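Local coordinates for protein glycerophosphoryl diester phosphodiesterase (Parabacteroides distasonis, PDB 3MZ2) that probably hydrolyses glycerophosphodiesters to glycerol 3-phosphate and an alcohol, as a TIM-barrel enzyme of the glycerophosphodiester phosphodiesterase family, at residues A[53-56]-A[57-61]; A[100-103]-A[104-107]; A[148-151]-A[152-156]; A[234-237]-A[238-242]. All coordinates share one frame; numbering follows the deposited sequence. Where two conformers were deposited one is given.

Contact 1: A[53-56]-A[57-61]; sequences FENT and LSYTP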
# COMPACT_ATOMS: atom_id res chain seq x y z
N PHE A 53 0.07 -20.83 12.24
CA PHE A 53 -1.18 -21.25 11.64
C PHE A 53 -1.63 -22.57 12.27
O PHE A 53 -2.80 -22.73 12.66
CB PHE A 53 -1.11 -21.45 10.11
CG PHE A 53 -0.48 -20.32 9.32
CD1 PHE A 53 -0.57 -19.00 9.73
CD2 PHE A 53 0.13 -20.62 8.09
CE1 PHE A 53 -0.04 -18.01 8.95
CE2 PHE A 53 0.73 -19.62 7.34
CZ PHE A 53 0.66 -18.32 7.76
N GLU A 54 -0.71 -23.53 12.31
CA GLU A 54 -1.00 -24.87 12.86
C GLU A 54 -1.42 -24.82 14.34
O GLU A 54 -2.40 -25.49 14.77
CB GLU A 54 0.23 -25.76 12.68
CG GLU A 54 0.60 -26.02 11.24
CD GLU A 54 2.05 -26.48 11.01
OE1 GLU A 54 2.76 -26.84 11.99
OE2 GLU A 54 2.46 -26.47 9.82
N ASN A 55 -0.67 -24.05 15.12
CA ASN A 55 -0.99 -23.82 16.53
C ASN A 55 -2.39 -23.23 16.69
O ASN A 55 -3.20 -23.73 17.49
CB ASN A 55 0.03 -22.87 17.17
CG ASN A 55 -0.18 -22.72 18.68
OD1 ASN A 55 -0.14 -23.71 19.41
ND2 ASN A 55 -0.36 -21.49 19.15
N THR A 56 -2.72 -22.21 15.93
CA THR A 56 -4.05 -21.64 16.04
C THR A 56 -5.14 -22.68 15.77
O THR A 56 -6.09 -22.76 16.51
CB THR A 56 -4.24 -20.43 15.11
OG1 THR A 56 -3.31 -19.40 15.46
CG2 THR A 56 -5.66 -19.82 15.18
N LEU A 57 -5.03 -23.46 14.70
CA LEU A 57 -6.03 -24.50 14.42
C LEU A 57 -6.19 -25.57 15.50
O LEU A 57 -7.25 -26.19 15.61
CB LEU A 57 -5.75 -25.17 13.10
CG LEU A 57 -5.88 -24.27 11.87
CD1 LEU A 57 -5.78 -25.15 10.64
CD2 LEU A 57 -7.15 -23.43 11.85
N SER A 58 -5.16 -25.81 16.33
CA SER A 58 -5.27 -26.76 17.44
C SER A 58 -6.30 -26.31 18.49
O SER A 58 -6.88 -27.13 19.20
CB SER A 58 -3.91 -26.97 18.11
OG SER A 58 -2.92 -27.37 17.18
N TYR A 59 -6.52 -25.00 18.59
CA TYR A 59 -7.47 -24.40 19.54
C TYR A 59 -8.80 -23.94 18.92
O TYR A 59 -9.84 -23.95 19.59
CB TYR A 59 -6.85 -23.18 20.20
CG TYR A 59 -5.66 -23.47 21.07
CD1 TYR A 59 -4.39 -23.48 20.54
CD2 TYR A 59 -5.80 -23.68 22.44
CE1 TYR A 59 -3.27 -23.74 21.32
CE2 TYR A 59 -4.68 -23.94 23.25
CZ TYR A 59 -3.42 -23.96 22.68
OH TYR A 59 -2.28 -24.21 23.43
N THR A 60 -8.79 -23.51 17.66
CA THR A 60 -9.97 -23.01 17.02
C THR A 60 -9.97 -23.16 15.53
O THR A 60 -8.92 -23.01 14.91
CB THR A 60 -10.13 -21.48 17.39
OG1 THR A 60 -11.35 -20.96 16.83
CG2 THR A 60 -8.91 -20.63 16.93
N PRO A 61 -11.14 -23.36 14.90
CA PRO A 61 -11.18 -23.12 13.45
C PRO A 61 -10.91 -21.66 13.17
O PRO A 61 -11.32 -20.81 13.95
CB PRO A 61 -12.61 -23.50 13.05
CG PRO A 61 -13.37 -23.45 14.27
CD PRO A 61 -12.48 -23.70 15.42
O HOH W 1 0.18 -23.65 22.13

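Contact 2: A[100-103]-A[104-107]; sequences EELQ and NFRL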
# COMPACT_ATOMS: atom_id res chain seq x y z
N GLU A 100 16.78 -18.43 -0.78
CA GLU A 100 17.76 -19.27 -0.10
C GLU A 100 18.49 -18.52 1.01
O GLU A 100 18.67 -19.06 2.10
CB GLU A 100 18.73 -19.85 -1.10
CG GLU A 100 19.62 -20.90 -0.50
CD GLU A 100 20.56 -21.50 -1.51
OE1 GLU A 100 20.45 -21.17 -2.71
OE2 GLU A 100 21.40 -22.32 -1.09
N GLU A 101 18.89 -17.27 0.75
CA GLU A 101 19.52 -16.44 1.79
C GLU A 101 18.59 -16.17 2.96
O GLU A 101 18.99 -16.27 4.13
CB GLU A 101 20.01 -15.12 1.19
CG GLU A 101 21.17 -15.29 0.21
CD GLU A 101 21.44 -14.07 -0.64
OE1 GLU A 101 20.54 -13.22 -0.83
OE2 GLU A 101 22.55 -13.98 -1.17
N LEU A 102 17.32 -15.88 2.65
CA LEU A 102 16.29 -15.64 3.67
C LEU A 102 16.12 -16.82 4.62
O LEU A 102 15.78 -16.65 5.78
CB LEU A 102 14.96 -15.29 3.01
CG LEU A 102 14.78 -13.86 2.51
CD1 LEU A 102 13.39 -13.73 1.87
CD2 LEU A 102 14.97 -12.80 3.63
N GLN A 103 16.37 -18.02 4.12
CA GLN A 103 16.24 -19.23 4.93
C GLN A 103 17.25 -19.29 6.06
O GLN A 103 17.06 -20.04 7.02
CB GLN A 103 16.31 -20.47 4.05
CG GLN A 103 15.10 -20.59 3.15
CD GLN A 103 13.79 -20.44 3.92
OE1 GLN A 103 13.47 -21.28 4.79
NE2 GLN A 103 13.05 -19.35 3.64
N ASN A 104 18.31 -18.51 5.96
CA ASN A 104 19.26 -18.40 7.05
C ASN A 104 18.75 -17.63 8.25
O ASN A 104 19.33 -17.74 9.33
CB ASN A 104 20.58 -17.76 6.57
CG ASN A 104 21.29 -18.62 5.53
OD1 ASN A 104 21.29 -19.85 5.62
ND2 ASN A 104 21.89 -17.97 4.54
N PHE A 105 17.74 -16.79 8.07
CA PHE A 105 17.18 -16.04 9.20
C PHE A 105 16.12 -16.82 9.93
O PHE A 105 15.59 -17.80 9.42
CB PHE A 105 16.60 -14.71 8.73
CG PHE A 105 17.60 -13.81 8.08
CD1 PHE A 105 18.76 -13.43 8.76
CD2 PHE A 105 17.39 -13.33 6.81
CE1 PHE A 105 19.69 -12.60 8.15
CE2 PHE A 105 18.31 -12.49 6.20
CZ PHE A 105 19.46 -12.13 6.87
N ARG A 106 15.81 -16.37 11.15
CA ARG A 106 14.79 -17.02 11.98
C ARG A 106 13.82 -15.97 12.46
O ARG A 106 14.18 -14.80 12.66
CB ARG A 106 15.44 -17.72 13.18
CG ARG A 106 16.26 -18.98 12.82
CD ARG A 106 15.46 -19.93 11.95
NE ARG A 106 16.16 -21.20 11.81
CZ ARG A 106 17.05 -21.50 10.86
NH1 ARG A 106 17.35 -20.64 9.89
NH2 ARG A 106 17.63 -22.69 10.88
N LEU A 107 12.57 -16.40 12.61
CA LEU A 107 11.51 -15.51 13.01
C LEU A 107 11.48 -15.29 14.50
O LEU A 107 11.74 -16.21 15.29
CB LEU A 107 10.17 -16.08 12.55
CG LEU A 107 9.95 -16.19 11.03
CD1 LEU A 107 8.60 -16.88 10.70
CD2 LEU A 107 10.07 -14.84 10.33
O HOH W 2 13.84 -17.63 7.45

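Contact 3: A[148-151]-A[152-156]; sequences AQLI and TDMQA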
# COMPACT_ATOMS: atom_id res chain seq x y z
N ALA A 148 -3.48 -12.82 -9.28
CA ALA A 148 -4.59 -13.42 -10.05
C ALA A 148 -4.16 -14.73 -10.73
O ALA A 148 -4.86 -15.74 -10.65
CB ALA A 148 -5.20 -12.44 -11.07
N GLN A 149 -3.01 -14.70 -11.37
CA GLN A 149 -2.57 -15.87 -12.13
C GLN A 149 -2.17 -17.03 -11.22
O GLN A 149 -2.45 -18.21 -11.53
CB GLN A 149 -1.42 -15.50 -13.05
CG GLN A 149 -1.88 -14.60 -14.20
CD GLN A 149 -0.75 -13.85 -14.89
OE1 GLN A 149 0.37 -13.75 -14.37
NE2 GLN A 149 -1.05 -13.29 -16.07
N LEU A 150 -1.51 -16.75 -10.10
CA LEU A 150 -1.09 -17.82 -9.19
C LEU A 150 -2.30 -18.58 -8.67
O LEU A 150 -2.32 -19.79 -8.68
CB LEU A 150 -0.31 -17.28 -8.00
CG LEU A 150 0.25 -18.35 -7.03
CD1 LEU A 150 1.19 -19.32 -7.73
CD2 LEU A 150 0.98 -17.65 -5.87
N ILE A 151 -3.32 -17.85 -8.19
CA ILE A 151 -4.51 -18.52 -7.64
C ILE A 151 -5.26 -19.33 -8.74
O ILE A 151 -5.67 -20.49 -8.54
CB ILE A 151 -5.47 -17.52 -6.99
CG1 ILE A 151 -4.78 -16.86 -5.80
CG2 ILE A 151 -6.75 -18.20 -6.51
CD1 ILE A 151 -5.55 -15.61 -5.21
N THR A 152 -5.40 -18.72 -9.93
CA THR A 152 -6.08 -19.34 -11.03
C THR A 152 -5.34 -20.58 -11.51
O THR A 152 -5.93 -21.65 -11.70
CB THR A 152 -6.32 -18.39 -12.20
OG1 THR A 152 -7.05 -17.26 -11.70
CG2 THR A 152 -7.16 -19.06 -13.34
N ASP A 153 -4.02 -20.43 -11.71
CA ASP A 153 -3.20 -21.55 -12.25
C ASP A 153 -3.21 -22.75 -11.30
O ASP A 153 -3.15 -23.90 -11.73
CB ASP A 153 -1.74 -21.14 -12.43
CG ASP A 153 -1.50 -20.12 -13.59
OD1 ASP A 153 -2.42 -19.74 -14.35
OD2 ASP A 153 -0.33 -19.69 -13.70
N MSE A 154 -3.32 -22.48 -10.00
CA MSE A 154 -3.25 -23.49 -8.93
C MSE A 154 -4.64 -24.06 -8.61
O MSE A 154 -4.75 -24.97 -7.77
CB MSE A 154 -2.69 -22.88 -7.63
CG MSE A 154 -1.23 -22.44 -7.71
SE MSE A 154 -0.49 -21.95 -6.01
CE MSE A 154 -0.48 -23.71 -5.15
N GLN A 155 -5.67 -23.51 -9.25
CA GLN A 155 -7.08 -23.89 -8.97
C GLN A 155 -7.34 -23.74 -7.48
O GLN A 155 -8.07 -24.53 -6.91
CB GLN A 155 -7.42 -25.27 -9.54
CG GLN A 155 -7.04 -25.39 -11.03
CD GLN A 155 -7.29 -26.78 -11.65
OE1 GLN A 155 -6.75 -27.10 -12.70
NE2 GLN A 155 -8.13 -27.55 -11.05
N ALA A 156 -6.84 -22.65 -6.89
CA ALA A 156 -6.89 -22.41 -5.44
C ALA A 156 -8.02 -21.47 -5.04
O ALA A 156 -8.10 -21.02 -3.91
CB ALA A 156 -5.51 -21.84 -4.92

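Contact 4: A[234-237]-A[238-242]; sequences STAP and SDDKL. With SO4 (sulfate ion), chain F; SO4 (sulfate ion), chain G.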
# COMPACT_ATOMS: atom_id res chain seq x y z
N SER A 234 -11.72 -5.94 12.70
CA SER A 234 -10.35 -6.27 13.04
C SER A 234 -10.04 -5.61 14.35
O SER A 234 -10.12 -4.38 14.47
CB SER A 234 -9.36 -5.76 12.03
OG SER A 234 -8.04 -6.07 12.49
N THR A 235 -9.69 -6.43 15.34
CA THR A 235 -9.31 -5.97 16.66
C THR A 235 -7.79 -5.70 16.77
O THR A 235 -7.31 -5.28 17.83
CB THR A 235 -9.75 -6.96 17.75
OG1 THR A 235 -9.24 -8.26 17.48
CG2 THR A 235 -11.30 -7.00 17.83
N ALA A 236 -7.05 -5.92 15.68
CA ALA A 236 -5.60 -5.79 15.76
C ALA A 236 -5.17 -4.40 16.23
O ALA A 236 -4.33 -4.29 17.11
CB ALA A 236 -4.92 -6.19 14.39
N PRO A 237 -5.76 -3.34 15.69
CA PRO A 237 -5.33 -2.00 16.18
C PRO A 237 -6.05 -1.53 17.42
O PRO A 237 -5.69 -0.49 18.05
CB PRO A 237 -5.66 -1.08 14.98
CG PRO A 237 -6.61 -1.77 14.17
CD PRO A 237 -6.65 -3.26 14.53
N SER A 238 -7.10 -2.26 17.77
CA SER A 238 -8.05 -1.76 18.77
C SER A 238 -8.07 -2.71 19.97
O SER A 238 -7.18 -2.63 20.83
CB SER A 238 -9.42 -1.57 18.12
OG SER A 238 -9.81 -2.75 17.39
N ASP A 239 -9.04 -3.60 20.06
CA ASP A 239 -9.22 -4.37 21.29
C ASP A 239 -8.08 -5.32 21.61
O ASP A 239 -7.90 -5.65 22.78
CB ASP A 239 -10.57 -5.08 21.30
CG ASP A 239 -11.71 -4.14 20.94
OD1 ASP A 239 -12.11 -3.39 21.82
OD2 ASP A 239 -12.10 -4.06 19.74
N ASP A 240 -7.29 -5.76 20.62
CA ASP A 240 -6.13 -6.60 20.92
C ASP A 240 -5.12 -5.91 21.81
O ASP A 240 -4.28 -6.56 22.42
CB ASP A 240 -5.39 -7.03 19.64
CG ASP A 240 -6.15 -8.03 18.80
OD1 ASP A 240 -7.16 -8.59 19.28
OD2 ASP A 240 -5.67 -8.37 17.71
N LYS A 241 -5.18 -4.58 21.88
CA LYS A 241 -4.19 -3.76 22.56
C LYS A 241 -4.59 -3.47 24.01
O LYS A 241 -3.85 -2.81 24.75
CB LYS A 241 -4.04 -2.42 21.83
CG LYS A 241 -3.68 -2.52 20.37
CD LYS A 241 -2.47 -3.46 20.15
CE LYS A 241 -1.51 -2.96 19.06
NZ LYS A 241 -0.62 -4.01 18.45
N LEU A 242 -5.77 -3.92 24.42
CA LEU A 242 -6.20 -3.74 25.81
C LEU A 242 -5.22 -4.48 26.73
O LEU A 242 -4.67 -5.47 26.32
CB LEU A 242 -7.65 -4.18 25.99
CG LEU A 242 -8.71 -3.45 25.17
CD1 LEU A 242 -10.07 -4.16 25.18
CD2 LEU A 242 -8.86 -2.00 25.74
S SO4 F . 0.10 -5.50 22.23
O1 SO4 F . 1.02 -6.30 23.04
O2 SO4 F . -1.27 -5.97 22.44
O3 SO4 F . 0.20 -4.10 22.61
O4 SO4 F . 0.47 -5.62 20.82
S SO4 G . 2.21 -4.36 15.38
O1 SO4 G . 3.09 -4.72 16.50
O2 SO4 G . 1.44 -5.53 14.99
O3 SO4 G . 1.32 -3.28 15.81
O4 SO4 G . 2.95 -3.94 14.18
O HOH W 3 -2.32 -6.01 17.95

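Contact 1: A[53-56]-A[57-61]
Asn55 and Tyr59, one helical turn apart, meet obliquely at the surface of helix 50-59, the amide and the ring planes standing 77° apart. OD1 of Asn55 lies 3.7 Å from CE1 of Tyr59, and the backbone O of Asn55 lies in the ring plane at its edge, 3.3 Å from CD1 of Tyr59. A water completes the link: it donates to OD1 of Asn55 at 2.7 Å and is hydrogen-bonded to OH of Tyr59. Asn55 can take part because its CG is anti to the backbone N (chi1 -174°), which carries the amide along the helix toward the ring. On the buried side Thr56 and Thr60 lie side by side, their CG2 methyls 3.8 Å apart.

Beneath these side chains two carbonyl groups each accept two donors. O of Glu54 accepts from N of Ser58 and, in the conformer described, from OG of Ser58, which approach from opposite faces of the carbonyl plane; the hydroxyl bond measures 3.1 Å from OG of Ser58. O of Thr56 takes N of Tyr59 and N of Thr60, the latter at 3.0 Å, so O of Thr56 serves two successive N-H groups. Beyond it OG1 of Thr60 bonds to O of Pro61, while OG1 of Thr56 turns back to O of Thr52.

Helix 50-59 is the crossover between parallel strands 33-36 and 63-70. Phe53, Thr56 and Leu57 lean on strand 63-70, with the Phe53 ring against Phe64, whereas Asn55, Thr56, Tyr59 and Thr60 touch helix 268-275.

Contact 2: A[100-103]-A[104-107]
Phe105 folds back onto Leu102, three residues earlier. CB of Phe105 lies 3.6 Å from O of Leu102, and CG remains near the same oxygen. CD2 of Phe105 then meets both O of Leu102 and, at 4.0 Å, the CD2 methyl of Leu102, the two side chains crossing at a slant. With CG beside its own backbone N (chi1 -60°), the ring is directed back toward the helix, and Tyr97 packs against it edge-to-face.

Two backbone bonds run beneath it. N of Phe105 donates to O of Leu102 at 3.0 Å, from well above the carbonyl plane, and a water bridges that O, at 2.7 Å, to O of Phe105. One residue earlier, N of Asn104 donates to O of Glu101, also at 3.0 Å, and CB of Asn104 rests on the same oxygen. Arg106, bent at chi2, brings NH1 to 2.9 Å from O of Gln103, though at an angle too poor for a hydrogen bond; its NE is held by Asn116. Gln103 sends NE2 to O of Ile119.

Residues Leu102 to Phe105 thus form a type I beta turn following on from the short helix and leading into the loop.

Contact 3: A[148-151]-A[152-156]
Leu150 and selenomethionine Met154 run side by side on helix 144-153, pointing the same way. In the conformers described, CD1 of Leu150 touches SE of Met154 at 3.6 Å. The two reach each other by different first torsions: CG of Leu150 is anti to its backbone N (chi1 -176°), beside the carbonyl carbon, which tips the branch toward the next turn, whereas CG of Met154 lies beside its own N (chi1 -66°) and passes 3.0 Å from O of Leu150. From there the selenium rises to the leucine methyl. Leu122 and Glu123 of helix 122-129 border this pair.

On another side of the helix, OG1 of Thr152 donates to O of Ala148 at 2.9 Å. N of Thr152 reaches the same oxygen from the opposite face of the carbonyl, and OG1 also bonds to Asn177. Asp153 is bound through N to O of Gln149 at 2.7 Å.

At the end of the helix Gln155 takes positive phi. N of Ala156 bonds to O of Ile151 at 3.0 Å, nearly straight at 175°, and N of Gln155 to O of Thr152, a Schellman motif. CB of Ala156 comes 4.2 Å from CG2 of Ile151.

Chemically, the carbonyls of residues 148 to 152 accept from backbone N-H groups, that of Ala148 also from the Thr152 hydroxyl, while contact among the larger side chains is apolar.

Contact 4: A[234-237]-A[238-242]
The loop after strand 231-234 of the barrel, which turns through a short 3-10 segment, carries a lysine into a sulfate-binding cluster of basic residues. At its base Thr235 and Asp240 cross at about a right angle: OG1 of Thr235 donates to OD1 of Asp240 at 2.8 Å, meeting it from above the carboxylate plane, and is also paired with O of Glu264. O of Thr235 is gripped twice, by N of Asp240 at 2.8 Å and by N of Ser238 at 3.0 Å, from opposite faces of the carbonyl. The Thr235 hydroxyl takes the position between the backbone N and the carbonyl carbon (chi1 55°), which leaves CG2 against OD2 of Asp239.

Lys241, bent at chi2 and chi3, passes along O of Ala236. Its NZ donates to O4 of one sulfate (chain F) at 3.1 Å and, weakly, to O3 of another (chain G) at 3.4 Å; a water 2.7 Å from NZ of Lys241 also lies close to O of Ala236. Arg267 and Arg41 also bind sulfate here.

In the conformer described, the ammonium would be balanced mainly by the chain F sulfate, while Thr235, Tyr252, Ser265 and N of Asp266 fix the position and rotation of the Asp240 carboxylate.

The four contacts follow one another along the chain, each local, between residues three to five apart, and none touches another. Contact 4 follows the C-terminal end of a barrel strand, the face where TIM barrels carry their active site, so its sulfates probably mark the phosphate-binding region; Ala236 there touches His37, just after strand 33-36. Contacts 1 and 3, centres about 25 Å apart, lie where crossover helices 50-59 and 144-153 lead into the N-terminal ends of strands, the other face. Contact 2, in the excursion between strands 76-78 and 135-137, has its nearest atoms about 9 Å from contact 1. Contacts 3 and 4 lie on opposite sides of the chain's centre, centres about 32 Å apart.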